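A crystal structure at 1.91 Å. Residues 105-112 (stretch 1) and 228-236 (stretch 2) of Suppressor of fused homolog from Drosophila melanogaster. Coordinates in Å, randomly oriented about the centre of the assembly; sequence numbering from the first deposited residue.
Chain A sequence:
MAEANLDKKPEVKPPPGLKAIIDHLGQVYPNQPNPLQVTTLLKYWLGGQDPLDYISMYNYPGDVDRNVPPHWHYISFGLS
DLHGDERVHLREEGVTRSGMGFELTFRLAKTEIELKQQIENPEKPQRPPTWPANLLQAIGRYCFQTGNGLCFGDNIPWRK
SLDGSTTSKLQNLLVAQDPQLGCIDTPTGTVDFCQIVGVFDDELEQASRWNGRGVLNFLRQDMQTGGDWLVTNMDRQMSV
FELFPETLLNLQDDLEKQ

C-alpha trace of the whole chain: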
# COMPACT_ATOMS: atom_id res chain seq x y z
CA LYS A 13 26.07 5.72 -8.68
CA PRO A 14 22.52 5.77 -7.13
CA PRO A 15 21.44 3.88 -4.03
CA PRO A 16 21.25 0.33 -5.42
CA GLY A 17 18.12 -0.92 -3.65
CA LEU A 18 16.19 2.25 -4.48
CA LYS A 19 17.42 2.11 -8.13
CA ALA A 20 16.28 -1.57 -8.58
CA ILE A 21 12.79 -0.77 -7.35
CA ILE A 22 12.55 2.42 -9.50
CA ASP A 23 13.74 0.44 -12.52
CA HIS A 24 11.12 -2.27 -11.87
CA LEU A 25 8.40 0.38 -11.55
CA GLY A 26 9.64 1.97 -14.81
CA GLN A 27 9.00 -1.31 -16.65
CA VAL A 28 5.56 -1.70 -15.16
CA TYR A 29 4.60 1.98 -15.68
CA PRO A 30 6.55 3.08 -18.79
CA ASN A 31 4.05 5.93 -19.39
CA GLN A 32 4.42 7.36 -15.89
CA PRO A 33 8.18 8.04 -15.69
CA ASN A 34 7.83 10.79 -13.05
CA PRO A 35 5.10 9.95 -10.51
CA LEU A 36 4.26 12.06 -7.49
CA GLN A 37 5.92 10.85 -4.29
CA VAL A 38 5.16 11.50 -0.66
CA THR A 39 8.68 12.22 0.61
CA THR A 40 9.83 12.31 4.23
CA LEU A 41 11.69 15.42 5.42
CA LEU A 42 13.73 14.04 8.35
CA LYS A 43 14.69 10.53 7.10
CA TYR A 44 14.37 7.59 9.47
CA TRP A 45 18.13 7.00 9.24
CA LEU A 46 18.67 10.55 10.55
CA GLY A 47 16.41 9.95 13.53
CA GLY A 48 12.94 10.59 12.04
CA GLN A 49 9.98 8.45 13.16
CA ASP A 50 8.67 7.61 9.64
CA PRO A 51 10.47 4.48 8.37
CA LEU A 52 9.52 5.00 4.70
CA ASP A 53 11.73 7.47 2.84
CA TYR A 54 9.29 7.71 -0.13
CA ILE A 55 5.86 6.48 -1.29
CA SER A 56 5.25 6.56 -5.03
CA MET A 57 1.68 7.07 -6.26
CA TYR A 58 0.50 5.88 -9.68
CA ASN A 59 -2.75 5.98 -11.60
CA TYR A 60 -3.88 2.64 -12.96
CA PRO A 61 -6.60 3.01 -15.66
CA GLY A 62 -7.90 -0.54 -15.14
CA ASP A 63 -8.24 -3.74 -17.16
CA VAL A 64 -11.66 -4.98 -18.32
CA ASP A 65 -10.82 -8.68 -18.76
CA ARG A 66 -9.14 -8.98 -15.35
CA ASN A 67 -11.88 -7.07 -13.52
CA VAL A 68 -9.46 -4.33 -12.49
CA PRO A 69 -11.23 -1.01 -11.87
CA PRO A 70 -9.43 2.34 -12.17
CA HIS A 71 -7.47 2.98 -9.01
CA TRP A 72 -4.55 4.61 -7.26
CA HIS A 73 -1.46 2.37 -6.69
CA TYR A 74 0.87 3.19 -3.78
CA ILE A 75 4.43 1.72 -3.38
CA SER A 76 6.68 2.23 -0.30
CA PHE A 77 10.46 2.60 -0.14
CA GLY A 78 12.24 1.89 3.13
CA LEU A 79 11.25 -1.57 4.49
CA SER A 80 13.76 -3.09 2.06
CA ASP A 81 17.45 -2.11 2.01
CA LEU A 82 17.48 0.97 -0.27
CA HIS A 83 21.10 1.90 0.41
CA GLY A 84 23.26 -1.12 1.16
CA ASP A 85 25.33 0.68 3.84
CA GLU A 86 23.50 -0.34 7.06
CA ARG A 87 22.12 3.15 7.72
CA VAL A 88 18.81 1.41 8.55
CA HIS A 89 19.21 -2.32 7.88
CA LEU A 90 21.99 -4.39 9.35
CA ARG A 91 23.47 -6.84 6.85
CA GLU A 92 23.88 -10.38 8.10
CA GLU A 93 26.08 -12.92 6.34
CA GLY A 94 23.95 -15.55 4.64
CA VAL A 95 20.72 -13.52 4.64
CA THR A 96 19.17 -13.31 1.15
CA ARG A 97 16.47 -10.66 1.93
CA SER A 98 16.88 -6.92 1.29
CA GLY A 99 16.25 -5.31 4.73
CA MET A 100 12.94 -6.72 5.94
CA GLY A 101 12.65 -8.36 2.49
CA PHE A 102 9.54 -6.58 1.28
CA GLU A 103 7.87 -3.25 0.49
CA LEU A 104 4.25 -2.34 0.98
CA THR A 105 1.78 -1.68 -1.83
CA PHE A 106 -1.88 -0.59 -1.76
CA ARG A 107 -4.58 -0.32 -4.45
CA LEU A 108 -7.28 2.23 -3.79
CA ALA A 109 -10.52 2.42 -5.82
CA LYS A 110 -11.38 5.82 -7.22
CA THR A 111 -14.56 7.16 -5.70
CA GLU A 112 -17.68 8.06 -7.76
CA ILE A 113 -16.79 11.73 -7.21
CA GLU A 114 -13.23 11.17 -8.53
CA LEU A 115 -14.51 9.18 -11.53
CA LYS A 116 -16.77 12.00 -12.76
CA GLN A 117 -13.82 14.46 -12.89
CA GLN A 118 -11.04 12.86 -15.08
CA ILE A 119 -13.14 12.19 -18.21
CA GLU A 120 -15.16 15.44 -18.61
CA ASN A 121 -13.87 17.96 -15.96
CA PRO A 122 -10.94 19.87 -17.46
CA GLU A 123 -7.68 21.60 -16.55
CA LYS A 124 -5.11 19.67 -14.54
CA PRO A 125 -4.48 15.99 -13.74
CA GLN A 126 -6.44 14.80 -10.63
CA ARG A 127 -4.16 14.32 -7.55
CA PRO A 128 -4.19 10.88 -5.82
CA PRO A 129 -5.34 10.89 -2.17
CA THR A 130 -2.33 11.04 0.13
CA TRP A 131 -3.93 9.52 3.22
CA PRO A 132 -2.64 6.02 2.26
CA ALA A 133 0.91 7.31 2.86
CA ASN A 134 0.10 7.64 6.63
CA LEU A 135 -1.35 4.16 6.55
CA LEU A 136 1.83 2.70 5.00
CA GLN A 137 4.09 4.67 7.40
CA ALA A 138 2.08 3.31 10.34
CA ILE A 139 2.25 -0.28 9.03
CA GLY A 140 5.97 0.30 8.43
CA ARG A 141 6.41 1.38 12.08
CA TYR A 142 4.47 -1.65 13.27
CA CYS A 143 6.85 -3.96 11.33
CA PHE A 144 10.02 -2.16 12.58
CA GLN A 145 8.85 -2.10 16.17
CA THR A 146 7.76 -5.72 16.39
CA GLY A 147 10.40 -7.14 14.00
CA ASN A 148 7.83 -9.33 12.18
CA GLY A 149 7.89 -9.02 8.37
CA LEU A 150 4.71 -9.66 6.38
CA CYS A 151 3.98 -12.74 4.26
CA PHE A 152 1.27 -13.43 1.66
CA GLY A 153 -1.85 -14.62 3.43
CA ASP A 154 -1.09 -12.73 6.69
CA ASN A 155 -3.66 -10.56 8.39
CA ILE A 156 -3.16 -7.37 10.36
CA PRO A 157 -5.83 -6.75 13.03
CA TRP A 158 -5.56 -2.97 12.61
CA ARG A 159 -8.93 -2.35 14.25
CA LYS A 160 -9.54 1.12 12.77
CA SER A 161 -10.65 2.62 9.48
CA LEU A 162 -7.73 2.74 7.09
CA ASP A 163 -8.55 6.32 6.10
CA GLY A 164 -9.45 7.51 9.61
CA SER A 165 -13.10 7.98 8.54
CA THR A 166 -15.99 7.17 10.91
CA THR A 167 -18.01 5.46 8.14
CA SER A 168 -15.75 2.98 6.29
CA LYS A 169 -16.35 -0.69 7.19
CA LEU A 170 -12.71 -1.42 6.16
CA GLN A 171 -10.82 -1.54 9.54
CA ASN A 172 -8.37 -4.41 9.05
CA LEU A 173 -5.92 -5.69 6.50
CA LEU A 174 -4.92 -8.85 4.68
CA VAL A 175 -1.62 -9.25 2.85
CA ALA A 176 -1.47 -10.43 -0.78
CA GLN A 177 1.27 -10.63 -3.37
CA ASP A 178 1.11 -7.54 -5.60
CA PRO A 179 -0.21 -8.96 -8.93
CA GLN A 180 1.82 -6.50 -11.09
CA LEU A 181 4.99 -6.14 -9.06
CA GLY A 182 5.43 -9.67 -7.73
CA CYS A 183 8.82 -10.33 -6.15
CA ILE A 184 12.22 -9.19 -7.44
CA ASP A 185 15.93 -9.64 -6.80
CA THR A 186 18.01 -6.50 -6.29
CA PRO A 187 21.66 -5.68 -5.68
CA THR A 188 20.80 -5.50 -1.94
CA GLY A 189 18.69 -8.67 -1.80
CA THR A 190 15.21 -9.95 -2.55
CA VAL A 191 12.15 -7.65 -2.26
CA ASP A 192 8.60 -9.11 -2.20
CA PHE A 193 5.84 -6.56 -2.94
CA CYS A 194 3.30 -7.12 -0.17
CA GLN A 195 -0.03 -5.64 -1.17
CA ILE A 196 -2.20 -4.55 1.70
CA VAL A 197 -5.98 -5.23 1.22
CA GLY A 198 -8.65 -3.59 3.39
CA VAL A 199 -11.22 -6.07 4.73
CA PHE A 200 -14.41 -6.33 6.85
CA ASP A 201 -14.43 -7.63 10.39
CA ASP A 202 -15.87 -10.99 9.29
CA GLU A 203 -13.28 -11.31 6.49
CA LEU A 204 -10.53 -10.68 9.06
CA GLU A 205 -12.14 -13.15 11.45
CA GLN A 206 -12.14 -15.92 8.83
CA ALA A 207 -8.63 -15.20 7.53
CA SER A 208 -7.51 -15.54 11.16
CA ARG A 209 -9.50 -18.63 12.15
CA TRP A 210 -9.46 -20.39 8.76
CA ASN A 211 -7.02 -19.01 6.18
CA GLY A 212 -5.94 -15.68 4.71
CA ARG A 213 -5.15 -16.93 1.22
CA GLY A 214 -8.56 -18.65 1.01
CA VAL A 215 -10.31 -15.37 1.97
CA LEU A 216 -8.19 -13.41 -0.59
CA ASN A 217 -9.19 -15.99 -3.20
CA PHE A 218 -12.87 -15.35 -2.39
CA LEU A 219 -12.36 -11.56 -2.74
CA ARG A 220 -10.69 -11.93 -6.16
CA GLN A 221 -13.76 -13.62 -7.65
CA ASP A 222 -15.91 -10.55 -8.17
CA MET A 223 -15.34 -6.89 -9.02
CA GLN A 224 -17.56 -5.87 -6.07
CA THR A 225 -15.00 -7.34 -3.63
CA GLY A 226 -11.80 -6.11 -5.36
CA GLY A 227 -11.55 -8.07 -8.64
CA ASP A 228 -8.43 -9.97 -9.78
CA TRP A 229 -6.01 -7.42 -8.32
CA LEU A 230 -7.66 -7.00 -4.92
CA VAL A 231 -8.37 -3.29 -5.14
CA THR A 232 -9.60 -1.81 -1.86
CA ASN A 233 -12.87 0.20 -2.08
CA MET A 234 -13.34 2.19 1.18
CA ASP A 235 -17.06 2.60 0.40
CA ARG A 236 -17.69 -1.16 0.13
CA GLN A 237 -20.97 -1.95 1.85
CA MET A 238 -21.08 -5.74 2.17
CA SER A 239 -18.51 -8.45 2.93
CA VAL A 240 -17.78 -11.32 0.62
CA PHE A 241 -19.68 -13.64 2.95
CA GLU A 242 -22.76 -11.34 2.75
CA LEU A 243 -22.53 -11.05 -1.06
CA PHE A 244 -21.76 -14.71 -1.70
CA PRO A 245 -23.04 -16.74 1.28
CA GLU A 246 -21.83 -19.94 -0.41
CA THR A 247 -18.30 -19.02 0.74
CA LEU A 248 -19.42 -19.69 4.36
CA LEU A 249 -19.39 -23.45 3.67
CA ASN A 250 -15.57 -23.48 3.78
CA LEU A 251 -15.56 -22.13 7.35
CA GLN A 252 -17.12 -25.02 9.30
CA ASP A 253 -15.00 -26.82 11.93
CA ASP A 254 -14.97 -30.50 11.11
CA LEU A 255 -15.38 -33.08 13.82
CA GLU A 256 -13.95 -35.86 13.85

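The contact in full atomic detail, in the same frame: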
# COMPACT_ATOMS: atom_id res chain seq x y z
N THR A 105 2.59 -2.33 -0.81
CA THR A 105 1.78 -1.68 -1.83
C THR A 105 0.30 -1.58 -1.41
O THR A 105 -0.14 -2.26 -0.46
CB THR A 105 1.91 -2.31 -3.23
OG1 THR A 105 1.12 -3.50 -3.30
CG2 THR A 105 3.40 -2.68 -3.57
N PHE A 106 -0.46 -0.73 -2.10
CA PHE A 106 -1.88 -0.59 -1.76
C PHE A 106 -2.60 -0.14 -3.03
O PHE A 106 -2.05 0.65 -3.81
CB PHE A 106 -2.01 0.40 -0.61
CG PHE A 106 -3.45 0.68 -0.16
CD1 PHE A 106 -4.27 -0.36 0.32
CD2 PHE A 106 -3.94 1.98 -0.13
CE1 PHE A 106 -5.56 -0.13 0.79
CE2 PHE A 106 -5.24 2.24 0.36
CZ PHE A 106 -6.05 1.19 0.80
N ARG A 107 -3.77 -0.71 -3.28
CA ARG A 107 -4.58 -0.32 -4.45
C ARG A 107 -5.89 0.27 -3.97
O ARG A 107 -6.69 -0.39 -3.28
CB ARG A 107 -4.81 -1.47 -5.39
CG ARG A 107 -3.48 -1.99 -6.01
CD ARG A 107 -3.71 -3.13 -6.97
NE ARG A 107 -2.43 -3.69 -7.43
CZ ARG A 107 -1.71 -3.20 -8.44
NH1 ARG A 107 -2.17 -2.14 -9.16
NH2 ARG A 107 -0.56 -3.79 -8.80
N LEU A 108 -6.11 1.51 -4.34
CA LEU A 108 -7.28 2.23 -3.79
C LEU A 108 -8.27 2.67 -4.88
O LEU A 108 -7.93 3.46 -5.76
CB LEU A 108 -6.79 3.40 -2.95
CG LEU A 108 -7.90 4.39 -2.49
CD1 LEU A 108 -8.86 3.71 -1.52
CD2 LEU A 108 -7.26 5.63 -1.86
N ALA A 109 -9.50 2.14 -4.81
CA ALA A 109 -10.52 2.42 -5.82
C ALA A 109 -10.86 3.90 -5.85
O ALA A 109 -10.96 4.55 -4.80
CB ALA A 109 -11.79 1.58 -5.56
N LYS A 110 -10.97 4.45 -7.06
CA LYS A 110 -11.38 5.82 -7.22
C LYS A 110 -12.82 5.88 -6.82
O LYS A 110 -13.59 4.96 -7.10
CB LYS A 110 -11.19 6.31 -8.67
CG LYS A 110 -9.73 6.30 -9.11
CD LYS A 110 -9.52 7.13 -10.35
CE LYS A 110 -8.12 6.89 -10.89
NZ LYS A 110 -7.91 7.57 -12.20
N THR A 111 -13.19 6.96 -6.15
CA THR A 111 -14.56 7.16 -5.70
C THR A 111 -15.45 7.59 -6.89
O THR A 111 -14.93 7.94 -7.95
CB THR A 111 -14.60 8.24 -4.62
OG1 THR A 111 -14.03 9.45 -5.15
CG2 THR A 111 -13.81 7.80 -3.39
N GLU A 112 -16.77 7.57 -6.71
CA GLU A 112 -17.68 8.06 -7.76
C GLU A 112 -17.40 9.52 -8.08
O GLU A 112 -17.37 9.91 -9.26
CB GLU A 112 -19.16 7.85 -7.38
CG GLU A 112 -19.72 6.51 -7.85
CD GLU A 112 -19.17 5.32 -7.07
OE1 GLU A 112 -18.48 4.46 -7.68
OE2 GLU A 112 -19.41 5.25 -5.84
N ASP A 228 -9.68 -9.19 -9.70
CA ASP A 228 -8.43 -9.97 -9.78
C ASP A 228 -7.28 -9.39 -8.97
O ASP A 228 -6.49 -10.14 -8.37
CB ASP A 228 -7.96 -9.97 -11.22
CG ASP A 228 -7.76 -11.31 -11.77
OD1 ASP A 228 -7.03 -12.11 -11.11
OD2 ASP A 228 -8.34 -11.58 -12.87
N TRP A 229 -7.16 -8.06 -8.96
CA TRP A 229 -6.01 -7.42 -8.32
C TRP A 229 -6.25 -6.89 -6.95
O TRP A 229 -5.42 -6.12 -6.44
CB TRP A 229 -5.49 -6.29 -9.19
CG TRP A 229 -4.74 -6.74 -10.42
CD1 TRP A 229 -4.69 -8.02 -10.98
CD2 TRP A 229 -3.97 -5.89 -11.32
NE1 TRP A 229 -3.94 -8.01 -12.12
CE2 TRP A 229 -3.47 -6.77 -12.38
CE3 TRP A 229 -3.65 -4.53 -11.34
CZ2 TRP A 229 -2.68 -6.28 -13.43
CZ3 TRP A 229 -2.84 -4.05 -12.39
CH2 TRP A 229 -2.37 -4.91 -13.41
N LEU A 230 -7.37 -7.29 -6.34
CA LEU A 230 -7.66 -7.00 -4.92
C LEU A 230 -7.57 -5.50 -4.61
O LEU A 230 -6.86 -5.07 -3.71
CB LEU A 230 -6.75 -7.84 -4.00
CG LEU A 230 -7.03 -9.36 -4.03
CD1 LEU A 230 -5.92 -10.18 -3.36
CD2 LEU A 230 -8.40 -9.70 -3.44
N VAL A 231 -8.30 -4.71 -5.38
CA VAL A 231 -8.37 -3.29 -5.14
C VAL A 231 -9.25 -3.05 -3.92
O VAL A 231 -10.34 -3.64 -3.80
CB VAL A 231 -8.93 -2.56 -6.38
CG1 VAL A 231 -9.24 -1.08 -6.08
CG2 VAL A 231 -7.95 -2.71 -7.55
N THR A 232 -8.79 -2.20 -3.02
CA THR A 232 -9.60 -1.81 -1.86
C THR A 232 -10.55 -0.64 -2.16
O THR A 232 -10.09 0.42 -2.60
CB THR A 232 -8.69 -1.40 -0.70
OG1 THR A 232 -7.84 -2.50 -0.36
CG2 THR A 232 -9.51 -0.96 0.54
N ASN A 233 -11.86 -0.85 -1.92
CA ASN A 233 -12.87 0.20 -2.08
C ASN A 233 -13.38 0.60 -0.69
O ASN A 233 -14.08 -0.18 -0.05
CB ASN A 233 -14.03 -0.30 -2.98
CG ASN A 233 -15.24 0.63 -2.92
OD1 ASN A 233 -15.13 1.81 -2.58
ND2 ASN A 233 -16.42 0.07 -3.23
N MET A 234 -13.00 1.78 -0.21
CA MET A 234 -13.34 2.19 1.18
C MET A 234 -14.84 2.35 1.41
O MET A 234 -15.29 2.37 2.56
CB MET A 234 -12.59 3.47 1.58
CG MET A 234 -11.05 3.31 1.50
SD MET A 234 -10.39 2.02 2.62
CE MET A 234 -10.81 2.77 4.20
N ASP A 235 -15.61 2.44 0.33
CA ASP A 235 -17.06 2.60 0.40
C ASP A 235 -17.78 1.27 0.26
O ASP A 235 -19.02 1.25 0.14
CB ASP A 235 -17.55 3.55 -0.72
CG ASP A 235 -16.96 4.94 -0.61
OD1 ASP A 235 -16.93 5.49 0.52
OD2 ASP A 235 -16.53 5.49 -1.65
N ARG A 236 -17.04 0.16 0.25
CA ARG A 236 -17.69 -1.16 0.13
C ARG A 236 -18.70 -1.39 1.25
O ARG A 236 -18.40 -1.15 2.42
CB ARG A 236 -16.67 -2.31 0.13
CG ARG A 236 -17.18 -3.42 -0.73
CD ARG A 236 -16.57 -4.80 -0.62
NE ARG A 236 -15.24 -4.97 -0.03
CZ ARG A 236 -14.98 -6.01 0.78
NH1 ARG A 236 -13.77 -6.22 1.29
NH2 ARG A 236 -15.96 -6.86 1.10
O HOH W 1 -5.53 -3.09 -1.88
O HOH W 2 -12.19 3.85 -2.29

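Stretch 1 runs as a strand through Ala-109 and then loosens into a loop. Stretch 2 has no regular secondary structure, but it lies beside the strand and joins it at a single beta bridge, between Leu-108 and Thr-232. Together the two bury about 500 Å².

Thr-105 does not reach stretch 2. Phe-106 is the first residue to touch it. Its CB points sideways, but the t rotamer brings the ring nearer, and CE1 lies 3.5 Å from OG1 of Thr-232. The ring meets the hydroxyl obliquely.

Arg-107 has the largest area covered by the other stretch. Its CB points toward stretch 2, and the chain is extended, with chi2 and chi3 both t. The aliphatic part passes the backbone of Trp-229, with CD 3.5 Å from Trp-229 O. At the end, the Trp-229 ring lies over one face of the guanidinium, NH1 to CE3 3.6 Å. The guanidinium nitrogens are hydrogen-bonded elsewhere in the structure, so the buried charge has polar partners. Nearer the backbone, Arg-107 CB packs against Val-231 CG2 at 4.0 Å.

The backbone of Arg-107 starts the bridge. Thr-232 N donates to Arg-107 O at 2.8 Å. Water 1 adds a second link: it accepts from Arg-107 N at 3.3 Å, lies 3.0 Å from Leu-230 O and hydrogen-bonds Thr-232 OG1 at 2.8 Å. The Thr-232 hydroxyl is one of the polar groups that hold this water.

Leu-108 points its CB away, yet its end comes back. CD1 reaches CG of Met-234 at 3.8 Å, an apolar contact suited to both side chains. Its CA makes a CA-H...O contact with Thr-232 O, 3.5 Å.

Ala-109 completes the bridge. Its N donates to Thr-232 O at 2.9 Å, with a nearly straight angle of 178°. Thr-232 therefore uses both its backbone N and O across the contact. The CB of Ala-109 points toward stretch 2 and is small enough to sit close to the neighbouring stretch, 3.7 Å from Val-231 CG1 and 3.9 Å from Asn-233 CB. Water 2 extends the link, donating to Ala-109 O at 2.9 Å and accepting from Met-234 N at 3.0 Å.

Lys-110 points away and makes no contact. Thr-111 closes the contact, with CG2 4.0 Å from Asp-235 OD2. Its own side chain caps the helix that follows. Near this end, stretch 2 folds into a type I turn from Asn-233 to Arg-236. Asn-233 OD1 steadies it by accepting from Asp-235 N at 3.0 Å.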